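Local structure of acetyltransferase, GNAT family (Enterococcus faecalis, 1U6M) at residues Leu20-Lys24 against Glu36-Ile40; Leu42-Ala46 against Val90-Leu96; Ile71-Ala77 against Glu112-Ile118; Lys167-Val172 against Asn183-Lys187. The protein probably transfers an acetyl group from acetyl-coenzyme A to an acceptor substrate, as members of the GNAT family generally do. One frame throughout, in Å; residues are numbered along the deposited sequence.

Contact 1 (Leu20-Lys24 against Glu36-Ile40); sequences LVILK and EEQMI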
loop_
_atom_site.group_PDB
_atom_site.type_symbol
_atom_site.label_atom_id
_atom_site.label_comp_id
_atom_site.label_asym_id
_atom_site.label_seq_id
_atom_site.Cartn_x
_atom_site.Cartn_y
_atom_site.Cartn_z
ATOM N N LEU A 20 0.029 10.039 -2.980
ATOM C CA LEU A 20 0.893 11.050 -3.588
ATOM C C LEU A 20 2.271 11.052 -2.986
ATOM O O LEU A 20 3.247 11.275 -3.713
ATOM C CB LEU A 20 0.317 12.440 -3.430
ATOM C CG LEU A 20 0.483 13.456 -4.567
ATOM C CD1 LEU A 20 0.446 14.879 -3.996
ATOM C CD2 LEU A 20 1.688 13.257 -5.409
ATOM N N VAL A 21 2.375 10.866 -1.662
ATOM C CA VAL A 21 3.690 10.927 -1.005
ATOM C C VAL A 21 4.621 9.855 -1.555
ATOM O O VAL A 21 5.758 10.142 -1.922
ATOM C CB VAL A 21 3.622 10.862 0.575
ATOM C CG1 VAL A 21 5.004 10.727 1.175
ATOM C CG2 VAL A 21 2.978 12.091 1.127
ATOM N N ILE A 22 4.126 8.613 -1.572
ATOM C CA ILE A 22 4.772 7.453 -2.214
ATOM C C ILE A 22 5.221 7.698 -3.672
ATOM O O ILE A 22 6.348 7.339 -4.014
ATOM C CB ILE A 22 3.810 6.228 -2.164
ATOM C CG1 ILE A 22 3.563 5.816 -0.704
ATOM C CG2 ILE A 22 4.347 5.032 -2.963
ATOM C CD1 ILE A 22 2.356 5.021 -0.526
ATOM N N LEU A 23 4.334 8.254 -4.514
ATOM C CA LEU A 23 4.632 8.534 -5.930
ATOM C C LEU A 23 5.590 9.700 -5.842
ATOM O O LEU A 23 5.496 10.496 -4.924
ATOM C CB LEU A 23 3.370 8.924 -6.725
ATOM C CG LEU A 23 2.139 8.000 -6.711
ATOM C CD1 LEU A 23 1.150 8.462 -7.686
ATOM C CD2 LEU A 23 2.474 6.520 -6.958
ATOM N N LYS A 24 6.570 9.879 -6.666
ATOM C CA LYS A 24 7.309 11.128 -6.244
ATOM C C LYS A 24 8.419 10.957 -5.212
ATOM O O LYS A 24 9.473 11.548 -5.375
ATOM C CB LYS A 24 6.348 12.191 -5.662
ATOM C CG LYS A 24 6.534 12.490 -4.215
ATOM C CD LYS A 24 6.187 13.923 -3.982
ATOM C CE LYS A 24 4.743 14.218 -4.297
ATOM N NZ LYS A 24 4.456 15.627 -3.869
ATOM N N GLU A 36 -0.115 18.497 -8.832
ATOM C CA GLU A 36 -0.486 17.733 -7.623
ATOM C C GLU A 36 -1.994 17.604 -7.398
ATOM O O GLU A 36 -2.487 16.496 -7.148
ATOM C CB GLU A 36 0.187 18.289 -6.379
ATOM C CG GLU A 36 1.700 18.168 -6.479
ATOM C CD GLU A 36 2.370 18.051 -5.134
ATOM O OE1 GLU A 36 3.612 17.807 -5.117
ATOM O OE2 GLU A 36 1.635 18.193 -4.104
ATOM N N GLU A 37 -2.717 18.715 -7.536
ATOM C CA GLU A 37 -4.145 18.720 -7.345
ATOM C C GLU A 37 -4.804 17.724 -8.255
ATOM O O GLU A 37 -5.727 17.030 -7.814
ATOM C CB GLU A 37 -4.753 20.119 -7.558
ATOM C CG GLU A 37 -6.265 20.123 -7.296
ATOM C CD GLU A 37 -7.011 21.422 -7.656
ATOM O OE1 GLU A 37 -8.267 21.431 -7.482
ATOM O OE2 GLU A 37 -6.361 22.416 -8.104
ATOM N N GLN A 38 -4.352 17.658 -9.513
ATOM C CA GLN A 38 -4.967 16.768 -10.535
ATOM C C GLN A 38 -4.588 15.331 -10.252
ATOM O O GLN A 38 -5.402 14.467 -10.432
ATOM C CB GLN A 38 -4.591 17.100 -12.008
ATOM C CG GLN A 38 -4.790 18.554 -12.443
ATOM C CD GLN A 38 -4.146 18.912 -13.821
ATOM O OE1 GLN A 38 -2.941 18.617 -14.130
ATOM N NE2 GLN A 38 -4.943 19.597 -14.628
ATOM N N MET A 39 -3.345 15.099 -9.845
ATOM C CA MET A 39 -2.929 13.762 -9.448
ATOM C C MET A 39 -3.785 13.228 -8.271
ATOM O O MET A 39 -4.203 12.083 -8.299
ATOM C CB MET A 39 -1.415 13.606 -9.200
ATOM C CG MET A 39 -0.952 12.090 -9.136
ATOM S SD MET A 39 -1.000 11.076 -10.709
ATOM C CE MET A 39 0.123 12.105 -11.518
ATOM N N ILE A 40 -4.080 14.075 -7.285
ATOM C CA ILE A 40 -4.899 13.694 -6.142
ATOM C C ILE A 40 -6.292 13.315 -6.623
ATOM O O ILE A 40 -6.786 12.235 -6.252
ATOM C CB ILE A 40 -4.844 14.779 -5.035
ATOM C CG1 ILE A 40 -3.439 14.773 -4.411
ATOM C CG2 ILE A 40 -5.937 14.581 -3.985
ATOM C CD1 ILE A 40 -3.183 15.830 -3.336
#
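K24 and E36 meet in a salt bridge, with K24 NZ 2.6 Å from E36 OE1. The ammonium comes at that oxygen from well above the carboxylate, 48° out of its plane, and the two side chains cross at about a right angle. E36 reaches over because its CG sits beside its own backbone N (chi1 -63°) and the chain runs straight beyond, carrying the carboxylate toward helix 12-25. K24 comes the other way along a chain bent at chi2 and chi3. The second oxygen, E36 OE2, rests 3.5 Å from L20 CD1, so the carboxylate has a charged partner on one oxygen and a methyl group beside the other.

Beneath this pair lies L20, the residue with most surface buried here. Its CD1 also meets I40 CD1 at 3.8 Å, while its CG leans on I40 CG1 at 4.1 Å. L20 crosses I40, too, almost perpendicularly. Further along, L23 CD1 makes a looser touch with M39 CG, 4.4 Å away. L28 and F103 pack on L23, I30 packs on M39, and I40 turns its other contacts to Q13, A16 and R17 of helix 12-25.

These are the two helices that follow the first strand of the GNAT fold; the short segments pass 11.5 Å apart with their directions at 117°. The chemistry implies an apolar joint of L20, I40, L23 and M39 with one ionic link at its more exposed side, where water probably screens the charges in part.

Contact 2 (Leu42-Ala46 against Val90-Leu96); sequences LLAEA and VFKKHGL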
loop_
_atom_site.group_PDB
_atom_site.type_symbol
_atom_site.label_atom_id
_atom_site.label_comp_id
_atom_site.label_asym_id
_atom_site.label_seq_id
_atom_site.Cartn_x
_atom_site.Cartn_y
_atom_site.Cartn_z
ATOM N N LEU A 42 -7.206 12.148 -9.579
ATOM C CA LEU A 42 -7.118 10.954 -10.391
ATOM C C LEU A 42 -7.012 9.730 -9.465
ATOM O O LEU A 42 -7.769 8.790 -9.602
ATOM C CB LEU A 42 -5.868 11.062 -11.291
ATOM C CG LEU A 42 -5.927 12.071 -12.467
ATOM C CD1 LEU A 42 -4.512 12.270 -13.156
ATOM C CD2 LEU A 42 -6.992 11.722 -13.527
ATOM N N LEU A 43 -6.037 9.749 -8.558
ATOM C CA LEU A 43 -5.907 8.759 -7.493
ATOM C C LEU A 43 -7.216 8.525 -6.766
ATOM O O LEU A 43 -7.635 7.357 -6.651
ATOM C CB LEU A 43 -4.808 9.206 -6.507
ATOM C CG LEU A 43 -3.398 9.192 -7.099
ATOM C CD1 LEU A 43 -2.331 9.934 -6.201
ATOM C CD2 LEU A 43 -2.963 7.694 -7.433
ATOM N N ALA A 44 -7.902 9.606 -6.330
ATOM C CA ALA A 44 -9.185 9.474 -5.546
ATOM C C ALA A 44 -10.225 8.787 -6.326
ATOM O O ALA A 44 -10.938 7.893 -5.811
ATOM C CB ALA A 44 -9.714 10.791 -5.075
ATOM N N GLU A 45 -10.327 9.157 -7.591
ATOM C CA GLU A 45 -11.250 8.453 -8.464
ATOM C C GLU A 45 -10.887 6.968 -8.607
ATOM O O GLU A 45 -11.775 6.145 -8.617
ATOM C CB GLU A 45 -11.325 9.161 -9.835
ATOM C CG GLU A 45 -12.364 8.559 -10.787
ATOM C CD GLU A 45 -12.483 9.315 -12.138
ATOM O OE1 GLU A 45 -13.058 8.691 -13.086
ATOM O OE2 GLU A 45 -12.001 10.505 -12.224
ATOM N N ALA A 46 -9.601 6.600 -8.696
ATOM C CA ALA A 46 -9.236 5.153 -8.875
ATOM C C ALA A 46 -9.560 4.279 -7.584
ATOM O O ALA A 46 -9.879 3.095 -7.634
ATOM C CB ALA A 46 -7.752 5.021 -9.302
ATOM N N VAL A 90 -8.952 5.307 -15.428
ATOM C CA VAL A 90 -9.181 6.679 -14.992
ATOM C C VAL A 90 -8.362 7.651 -15.847
ATOM O O VAL A 90 -8.914 8.660 -16.293
ATOM C CB VAL A 90 -8.870 6.854 -13.441
ATOM C CG1 VAL A 90 -8.687 8.282 -13.047
ATOM C CG2 VAL A 90 -9.876 6.087 -12.582
ATOM N N PHE A 91 -7.066 7.408 -16.037
ATOM C CA PHE A 91 -6.263 8.168 -17.048
ATOM C C PHE A 91 -6.899 8.257 -18.446
ATOM O O PHE A 91 -7.042 9.337 -18.991
ATOM C CB PHE A 91 -4.839 7.605 -17.198
ATOM C CG PHE A 91 -3.874 8.137 -16.191
ATOM C CD1 PHE A 91 -4.176 8.100 -14.826
ATOM C CD2 PHE A 91 -2.692 8.707 -16.597
ATOM C CE1 PHE A 91 -3.305 8.617 -13.878
ATOM C CE2 PHE A 91 -1.795 9.241 -15.658
ATOM C CZ PHE A 91 -2.115 9.172 -14.275
ATOM N N LYS A 92 -7.291 7.139 -19.026
ATOM C CA LYS A 92 -7.964 7.163 -20.346
ATOM C C LYS A 92 -9.258 8.026 -20.398
ATOM O O LYS A 92 -9.423 8.850 -21.274
ATOM C CB LYS A 92 -8.225 5.745 -20.810
ATOM C CG LYS A 92 -9.109 5.625 -22.044
ATOM C CD LYS A 92 -8.589 4.504 -22.918
ATOM C CE LYS A 92 -9.686 3.949 -23.832
ATOM N NZ LYS A 92 -9.146 2.666 -24.370
ATOM N N LYS A 93 -10.147 7.845 -19.425
ATOM C CA LYS A 93 -11.279 8.726 -19.186
ATOM C C LYS A 93 -10.970 10.229 -19.184
ATOM O O LYS A 93 -11.802 11.013 -19.626
ATOM C CB LYS A 93 -11.940 8.363 -17.850
ATOM C CG LYS A 93 -12.804 7.172 -17.933
ATOM C CD LYS A 93 -13.713 7.159 -16.742
ATOM C CE LYS A 93 -14.425 5.833 -16.721
ATOM N NZ LYS A 93 -15.242 5.717 -15.487
ATOM N N HIS A 94 -9.801 10.607 -18.679
ATOM C CA HIS A 94 -9.359 12.004 -18.544
ATOM C C HIS A 94 -8.390 12.496 -19.633
ATOM O O HIS A 94 -7.745 13.541 -19.464
ATOM C CB HIS A 94 -8.751 12.217 -17.133
ATOM C CG HIS A 94 -9.802 12.127 -16.071
ATOM N ND1 HIS A 94 -10.476 13.236 -15.601
ATOM C CD2 HIS A 94 -10.417 11.049 -15.522
ATOM C CE1 HIS A 94 -11.431 12.843 -14.775
ATOM N NE2 HIS A 94 -11.403 11.525 -14.700
ATOM N N GLY A 95 -8.293 11.726 -20.729
ATOM C CA GLY A 95 -7.467 12.090 -21.882
ATOM C C GLY A 95 -5.990 11.947 -21.721
ATOM O O GLY A 95 -5.257 12.522 -22.468
ATOM N N LEU A 96 -5.516 11.224 -20.711
ATOM C CA LEU A 96 -4.077 11.037 -20.549
ATOM C C LEU A 96 -3.626 9.666 -21.118
ATOM O O LEU A 96 -4.445 8.750 -21.261
ATOM C CB LEU A 96 -3.678 11.164 -19.104
ATOM C CG LEU A 96 -3.667 12.374 -18.167
ATOM C CD1 LEU A 96 -3.298 13.735 -18.716
ATOM C CD2 LEU A 96 -4.913 12.450 -17.373
HETATM O O HOH W 1 -14.175 6.450 -12.959
#
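E45 and H94 are joined by a hydrogen bond, and the glutamate is worth following outward to see how it gets there. CB leaves helix 36-47 with CG anti to the backbone N (chi1 -175°), and the chain stays extended. E45 CG lies 3.9 Å from V90 CG2, and E45 CD passes V90 CG1 at 4.0 Å, the two side chains sliding past each other in opposite directions. At the tip E45 OE2 accepts from H94 NE2 at 2.7 Å, on its syn side; the bond is bent, 133° at the hydrogen, and the carboxylate and imidazole planes stand 71° apart. E45 OE1 takes a hydrogen from a water at 2.5 Å, and that water accepts from K93 NZ, so the lysine is tied to the carboxylate through solvent.

One turn back, L42 fills the apolar side. Its CD2 sits over a face of the H94 ring in a CH-pi contact, 4.2 Å from the centroid, while CD1 touches F91 CE1 at 3.9 Å and, more loosely, L96 CD2. Helix 85-93 ends here in a Schellman motif with G95 at positive phi, which brings L96 back toward L42.

Helix 36-47 thus lies between two helices: L43 packs on A16, V19 and L23 of helix 12-25, whereas Y49, from a loop, packs on V90 and K93 of helix 85-93.

Contact 3 (Ile71-Ala77 against Glu112-Ile118); sequences IAVGYPA and EWYLDTI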
loop_
_atom_site.group_PDB
_atom_site.type_symbol
_atom_site.label_atom_id
_atom_site.label_comp_id
_atom_site.label_asym_id
_atom_site.label_seq_id
_atom_site.Cartn_x
_atom_site.Cartn_y
_atom_site.Cartn_z
ATOM N N ILE A 71 -2.859 4.484 6.833
ATOM C CA ILE A 71 -3.540 3.417 6.130
ATOM C C ILE A 71 -2.580 2.225 5.996
ATOM O O ILE A 71 -1.376 2.398 5.917
ATOM C CB ILE A 71 -4.032 3.896 4.724
ATOM C CG1 ILE A 71 -2.859 4.253 3.769
ATOM C CG2 ILE A 71 -5.103 5.006 4.877
ATOM C CD1 ILE A 71 -3.332 4.775 2.385
ATOM N N ALA A 72 -3.131 1.025 5.990
ATOM C CA ALA A 72 -2.400 -0.194 5.706
ATOM C C ALA A 72 -3.100 -0.727 4.489
ATOM O O ALA A 72 -4.346 -0.856 4.490
ATOM C CB ALA A 72 -2.553 -1.187 6.834
ATOM N N VAL A 73 -2.320 -1.043 3.465
ATOM C CA VAL A 73 -2.806 -1.469 2.132
ATOM C C VAL A 73 -2.145 -2.799 1.698
ATOM O O VAL A 73 -0.913 -2.937 1.807
ATOM C CB VAL A 73 -2.434 -0.452 1.008
ATOM C CG1 VAL A 73 -3.183 -0.874 -0.333
ATOM C CG2 VAL A 73 -2.792 0.947 1.445
ATOM N N GLY A 74 -2.958 -3.755 1.237
ATOM C CA GLY A 74 -2.449 -5.041 0.822
ATOM C C GLY A 74 -3.515 -5.860 0.082
ATOM O O GLY A 74 -4.695 -5.442 0.004
ATOM N N TYR A 75 -3.113 -7.041 -0.422
ATOM C CA TYR A 75 -3.969 -7.799 -1.332
ATOM C C TYR A 75 -3.434 -9.219 -1.390
ATOM O O TYR A 75 -2.207 -9.433 -1.164
ATOM C CB TYR A 75 -4.010 -7.159 -2.773
ATOM C CG TYR A 75 -2.679 -6.556 -3.210
ATOM C CD1 TYR A 75 -1.652 -7.370 -3.732
ATOM C CD2 TYR A 75 -2.436 -5.172 -3.076
ATOM C CE1 TYR A 75 -0.373 -6.813 -4.071
ATOM C CE2 TYR A 75 -1.170 -4.616 -3.422
ATOM C CZ TYR A 75 -0.168 -5.441 -3.911
ATOM O OH TYR A 75 1.073 -4.893 -4.238
ATOM N N PRO A 76 -4.321 -10.196 -1.723
ATOM C CA PRO A 76 -3.815 -11.565 -2.125
ATOM C C PRO A 76 -2.764 -11.447 -3.199
ATOM O O PRO A 76 -2.946 -10.676 -4.089
ATOM C CB PRO A 76 -5.041 -12.265 -2.678
ATOM C CG PRO A 76 -6.255 -11.559 -1.856
ATOM C CD PRO A 76 -5.803 -10.096 -1.689
ATOM N N ALA A 77 -1.659 -12.187 -3.107
ATOM C CA ALA A 77 -0.592 -12.193 -4.143
ATOM C C ALA A 77 -1.088 -12.407 -5.593
ATOM O O ALA A 77 -0.499 -11.880 -6.546
ATOM C CB ALA A 77 0.433 -13.230 -3.813
ATOM N N GLU A 112 0.667 -15.754 -0.105
ATOM C CA GLU A 112 0.617 -14.744 0.956
ATOM C C GLU A 112 -0.508 -13.709 0.719
ATOM O O GLU A 112 -0.963 -13.510 -0.418
ATOM C CB GLU A 112 1.989 -14.084 1.113
ATOM C CG GLU A 112 2.265 -13.025 0.079
ATOM C CD GLU A 112 3.704 -12.722 -0.092
ATOM O OE1 GLU A 112 4.035 -11.936 -0.999
ATOM O OE2 GLU A 112 4.522 -13.279 0.648
ATOM N N TRP A 113 -1.000 -13.093 1.794
ATOM C CA TRP A 113 -1.624 -11.777 1.715
ATOM C C TRP A 113 -0.464 -10.766 1.764
ATOM O O TRP A 113 0.337 -10.760 2.713
ATOM C CB TRP A 113 -2.564 -11.573 2.854
ATOM C CG TRP A 113 -3.464 -10.335 2.732
ATOM C CD1 TRP A 113 -4.728 -10.286 2.225
ATOM C CD2 TRP A 113 -3.158 -8.987 3.165
ATOM N NE1 TRP A 113 -5.232 -8.998 2.309
ATOM C CE2 TRP A 113 -4.285 -8.187 2.874
ATOM C CE3 TRP A 113 -2.033 -8.385 3.751
ATOM C CZ2 TRP A 113 -4.329 -6.814 3.178
ATOM C CZ3 TRP A 113 -2.070 -7.006 4.051
ATOM C CH2 TRP A 113 -3.199 -6.244 3.769
ATOM N N TYR A 114 -0.280 -10.021 0.680
ATOM C CA TYR A 114 0.878 -9.167 0.579
ATOM C C TYR A 114 0.619 -7.725 1.100
ATOM O O TYR A 114 -0.348 -7.059 0.669
ATOM C CB TYR A 114 1.353 -9.096 -0.859
ATOM C CG TYR A 114 2.547 -8.172 -1.029
ATOM C CD1 TYR A 114 2.431 -6.957 -1.735
ATOM C CD2 TYR A 114 3.784 -8.484 -0.478
ATOM C CE1 TYR A 114 3.539 -6.111 -1.903
ATOM C CE2 TYR A 114 4.902 -7.604 -0.642
ATOM C CZ TYR A 114 4.749 -6.444 -1.343
ATOM O OH TYR A 114 5.825 -5.584 -1.485
ATOM N N LEU A 115 1.478 -7.267 2.023
ATOM C CA LEU A 115 1.413 -5.906 2.541
ATOM C C LEU A 115 2.155 -4.990 1.594
ATOM O O LEU A 115 3.363 -4.998 1.537
ATOM C CB LEU A 115 1.972 -5.793 3.965
ATOM C CG LEU A 115 2.211 -4.369 4.553
ATOM C CD1 LEU A 115 0.944 -3.612 4.606
ATOM C CD2 LEU A 115 2.937 -4.405 5.977
ATOM N N ASP A 116 1.396 -4.181 0.862
ATOM C CA ASP A 116 1.916 -3.218 -0.091
ATOM C C ASP A 116 2.501 -1.980 0.623
ATOM O O ASP A 116 3.616 -1.580 0.378
ATOM C CB ASP A 116 0.750 -2.791 -0.990
ATOM C CG ASP A 116 1.193 -1.927 -2.142
ATOM O OD1 ASP A 116 0.996 -2.324 -3.304
ATOM O OD2 ASP A 116 1.764 -0.858 -1.912
ATOM N N THR A 117 1.706 -1.357 1.511
ATOM C CA THR A 117 2.179 -0.202 2.183
ATOM C C THR A 117 1.519 0.089 3.522
ATOM O O THR A 117 0.328 -0.129 3.706
ATOM C CB THR A 117 2.204 1.064 1.259
ATOM O OG1 THR A 117 3.023 2.027 1.948
ATOM C CG2 THR A 117 0.899 1.755 1.164
ATOM N N ILE A 118 2.311 0.592 4.466
ATOM C CA ILE A 118 1.747 1.251 5.665
ATOM C C ILE A 118 2.193 2.701 5.601
ATOM O O ILE A 118 3.388 2.975 5.522
ATOM C CB ILE A 118 2.203 0.575 7.018
ATOM C CG1 ILE A 118 1.486 -0.781 7.206
ATOM C CG2 ILE A 118 1.958 1.543 8.183
ATOM C CD1 ILE A 118 2.128 -1.682 8.172
HETATM O O HOH W 2 -6.972 -6.417 1.313
#
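V73 pairs with both D116 and T117, and the backbone bonds show it. V73 O accepts from T117 N at 3.1 Å and from D116 N at 2.8 Å, the second bond lying in the carbonyl plane but bent at the hydrogen (131°). V73 N returns a bond to T117 O. Past this point the register has shifted by one: Y75 and Y114 form the next hydrogen-bonded pair, and A77 N closes the ladder on E112 O.

Two neighbours facing one residue make a classic beta bulge. It lies in strand 112-120, the central strand, antiparallel to 67-76 on one side and parallel to 148-154 on the other. A bulge in this strand is a hallmark of the GNAT fold, where it helps to part the parallel pair and admit acetyl-coenzyme A; the geometry here is consistent with that role.

Among the side-chain polar contacts, Y75 OH donates to D116 OD1 at 2.7 Å, on the anti side of the carboxylate. The same oxygen takes a salt bridge from R53, which probably holds the aspartate firmly. Y75 reaches it with CG in the crowded position between backbone N and carbonyl carbon (chi1 36°).

The aromatic packing uses both faces of the sheet. W113 lays one face of its indole over the backbone, CH2 3.3 Å from G74 CA, with Y75 N over the same face. On the other side of the sheet the Y75 and Y114 side chains point the same way, but their rings meet obliquely, planes 51° apart, with Y75 OH at the edge of the Y114 ring and Y75 CE1 3.7 Å from Y114 CD1.

Contact 4 (Lys167-Val172 against Asn183-Lys187); sequences KGFKDV and NHMQK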
loop_
_atom_site.group_PDB
_atom_site.type_symbol
_atom_site.label_atom_id
_atom_site.label_comp_id
_atom_site.label_asym_id
_atom_site.label_seq_id
_atom_site.Cartn_x
_atom_site.Cartn_y
_atom_site.Cartn_z
ATOM N N LYS A 167 7.654 -8.816 15.402
ATOM C CA LYS A 167 6.213 -8.963 15.271
ATOM C C LYS A 167 5.967 -10.355 14.737
ATOM O O LYS A 167 4.848 -10.695 14.457
ATOM C CB LYS A 167 5.659 -7.945 14.260
ATOM C CG LYS A 167 4.827 -6.819 14.853
ATOM C CD LYS A 167 5.615 -5.945 15.818
ATOM C CE LYS A 167 4.701 -5.002 16.588
ATOM N NZ LYS A 167 3.944 -4.147 15.591
ATOM N N GLY A 168 7.022 -11.136 14.566
ATOM C CA GLY A 168 6.900 -12.531 14.112
ATOM C C GLY A 168 7.201 -12.797 12.641
ATOM O O GLY A 168 6.921 -13.903 12.180
ATOM N N PHE A 169 7.702 -11.788 11.892
ATOM C CA PHE A 169 8.097 -11.951 10.485
ATOM C C PHE A 169 9.493 -12.645 10.350
ATOM O O PHE A 169 10.380 -12.410 11.170
ATOM C CB PHE A 169 8.098 -10.613 9.745
ATOM C CG PHE A 169 6.730 -10.115 9.347
ATOM C CD1 PHE A 169 5.966 -9.337 10.227
ATOM C CD2 PHE A 169 6.211 -10.386 8.064
ATOM C CE1 PHE A 169 4.699 -8.851 9.888
ATOM C CE2 PHE A 169 4.933 -9.907 7.685
ATOM C CZ PHE A 169 4.175 -9.134 8.605
ATOM N N LYS A 170 9.647 -13.498 9.327
ATOM C CA LYS A 170 10.854 -14.296 9.087
ATOM C C LYS A 170 11.273 -14.129 7.648
ATOM O O LYS A 170 10.432 -14.229 6.760
ATOM C CB LYS A 170 10.600 -15.797 9.262
ATOM C CG LYS A 170 9.765 -16.230 10.441
ATOM C CD LYS A 170 10.630 -16.454 11.625
ATOM C CE LYS A 170 9.789 -16.851 12.798
ATOM N NZ LYS A 170 10.620 -16.600 14.016
ATOM N N ASP A 171 12.567 -13.913 7.433
ATOM C CA ASP A 171 13.179 -13.849 6.132
ATOM C C ASP A 171 12.872 -15.099 5.361
ATOM O O ASP A 171 13.020 -16.181 5.900
ATOM C CB ASP A 171 14.692 -13.747 6.286
ATOM C CG ASP A 171 15.162 -12.330 6.512
ATOM O OD1 ASP A 171 14.483 -11.519 7.192
ATOM O OD2 ASP A 171 16.250 -12.028 5.997
ATOM N N VAL A 172 12.443 -14.942 4.104
ATOM C CA VAL A 172 12.009 -16.049 3.231
ATOM C C VAL A 172 12.786 -16.043 1.890
ATOM O O VAL A 172 13.206 -17.090 1.445
ATOM C CB VAL A 172 10.473 -16.030 3.015
ATOM C CG1 VAL A 172 10.040 -16.979 1.861
ATOM C CG2 VAL A 172 9.743 -16.376 4.311
ATOM N N ASN A 183 14.581 -7.756 1.412
ATOM C CA ASN A 183 14.221 -9.021 2.095
ATOM C C ASN A 183 12.711 -9.259 2.015
ATOM O O ASN A 183 11.912 -8.427 2.475
ATOM C CB ASN A 183 14.607 -9.004 3.597
ATOM C CG ASN A 183 16.107 -8.910 3.827
ATOM O OD1 ASN A 183 16.828 -9.874 3.593
ATOM N ND2 ASN A 183 16.582 -7.742 4.316
ATOM N N HIS A 184 12.306 -10.407 1.483
ATOM C CA HIS A 184 10.895 -10.744 1.537
ATOM C C HIS A 184 10.723 -11.571 2.792
ATOM O O HIS A 184 11.448 -12.546 2.986
ATOM C CB HIS A 184 10.412 -11.468 0.284
ATOM C CG HIS A 184 8.919 -11.515 0.140
ATOM N ND1 HIS A 184 8.138 -12.487 0.740
ATOM C CD2 HIS A 184 8.062 -10.716 -0.542
ATOM C CE1 HIS A 184 6.865 -12.283 0.434
ATOM N NE2 HIS A 184 6.791 -11.217 -0.343
ATOM N N MET A 185 9.810 -11.121 3.668
ATOM C CA MET A 185 9.564 -11.715 4.956
ATOM C C MET A 185 8.104 -12.189 5.025
ATOM O O MET A 185 7.239 -11.655 4.343
ATOM C CB MET A 185 9.863 -10.718 6.075
ATOM C CG MET A 185 11.269 -10.020 6.029
ATOM S SD MET A 185 11.547 -8.865 7.441
ATOM C CE MET A 185 11.962 -10.084 8.711
ATOM N N GLN A 186 7.826 -13.238 5.784
ATOM C CA GLN A 186 6.455 -13.688 5.963
ATOM C C GLN A 186 6.217 -13.989 7.396
ATOM O O GLN A 186 7.134 -14.298 8.129
ATOM C CB GLN A 186 6.167 -14.941 5.156
ATOM C CG GLN A 186 6.266 -14.709 3.671
ATOM C CD GLN A 186 5.731 -15.854 2.858
ATOM O OE1 GLN A 186 5.233 -15.653 1.771
ATOM N NE2 GLN A 186 5.820 -17.056 3.396
ATOM N N LYS A 187 4.969 -13.914 7.791
ATOM C CA LYS A 187 4.564 -14.259 9.118
ATOM C C LYS A 187 3.408 -15.198 8.952
ATOM O O LYS A 187 2.500 -14.918 8.201
ATOM C CB LYS A 187 4.099 -13.000 9.840
ATOM C CG LYS A 187 3.507 -13.282 11.155
ATOM C CD LYS A 187 2.986 -12.045 11.839
ATOM C CE LYS A 187 2.381 -12.465 13.206
ATOM N NZ LYS A 187 1.980 -11.257 13.827
#
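F169 and K187 cross at about a right angle, the lysine passing over the ring. K187 CB stands above its centre in a CH-pi contact, 3.7 Å from the centroid of F169. From there the lysine, with CG anti to the backbone N (chi1 173°) and all its later torsions extended, runs past G168 O, which K187 CG meets at 3.6 Å. It ends with NZ bonded to K167 O at 3.0 Å, nearly in line with the C=O (174°). G168, at positive phi, closes helix 158-165 in a Schellman motif, so the ammonium meets a carbonyl at the C-terminal end of that helix, where its charge is probably welcome.

The backbones form the hairpin of strands 170-177 and 180-188, the last two strands of the GNAT sheet, with 170-177 outermost. K170 and Q186 are a hydrogen-bonded pair, K170 N giving to Q186 O at 2.9 Å and Q186 N to K170 O at 3.0 Å; V172 N then bonds to H184 O.

M185 buries nearly as much as F169, its methyl CE reached through a bend at chi3. M185 CE lies 4.0 Å from F169 CB and 3.3 Å from D171 OD1. That aspartate finds its charged partner outside the hairpin, in R161 of helix 158-165, and Y164 of the same helix also packs on M185.

In the fold
Contacts 1 and 2 share helix 36-47, centres 13 Å apart, and touch through L43, which packs on L20 and L23. Contacts 3 and 4 belong to one seven-stranded sheet, centres 14 Å apart, and meet where E112 and Y114 approach H184. I22 against T117 links contact 1 to contact 3, laying helix 12-25 on the sheet near the bulge. Contacts 2 and 4 are farthest apart, about 35 Å between centres, on opposite sides of the chain's centre. Along the chain contact 1 closes first; contacts 2 and 3 interleave, because helix 85-93 lies between strands 67-76 and 112-120; contact 4 comes last. Contacts 1 and 2 thus tie three helices together, whereas contacts 3 and 4 pair strands.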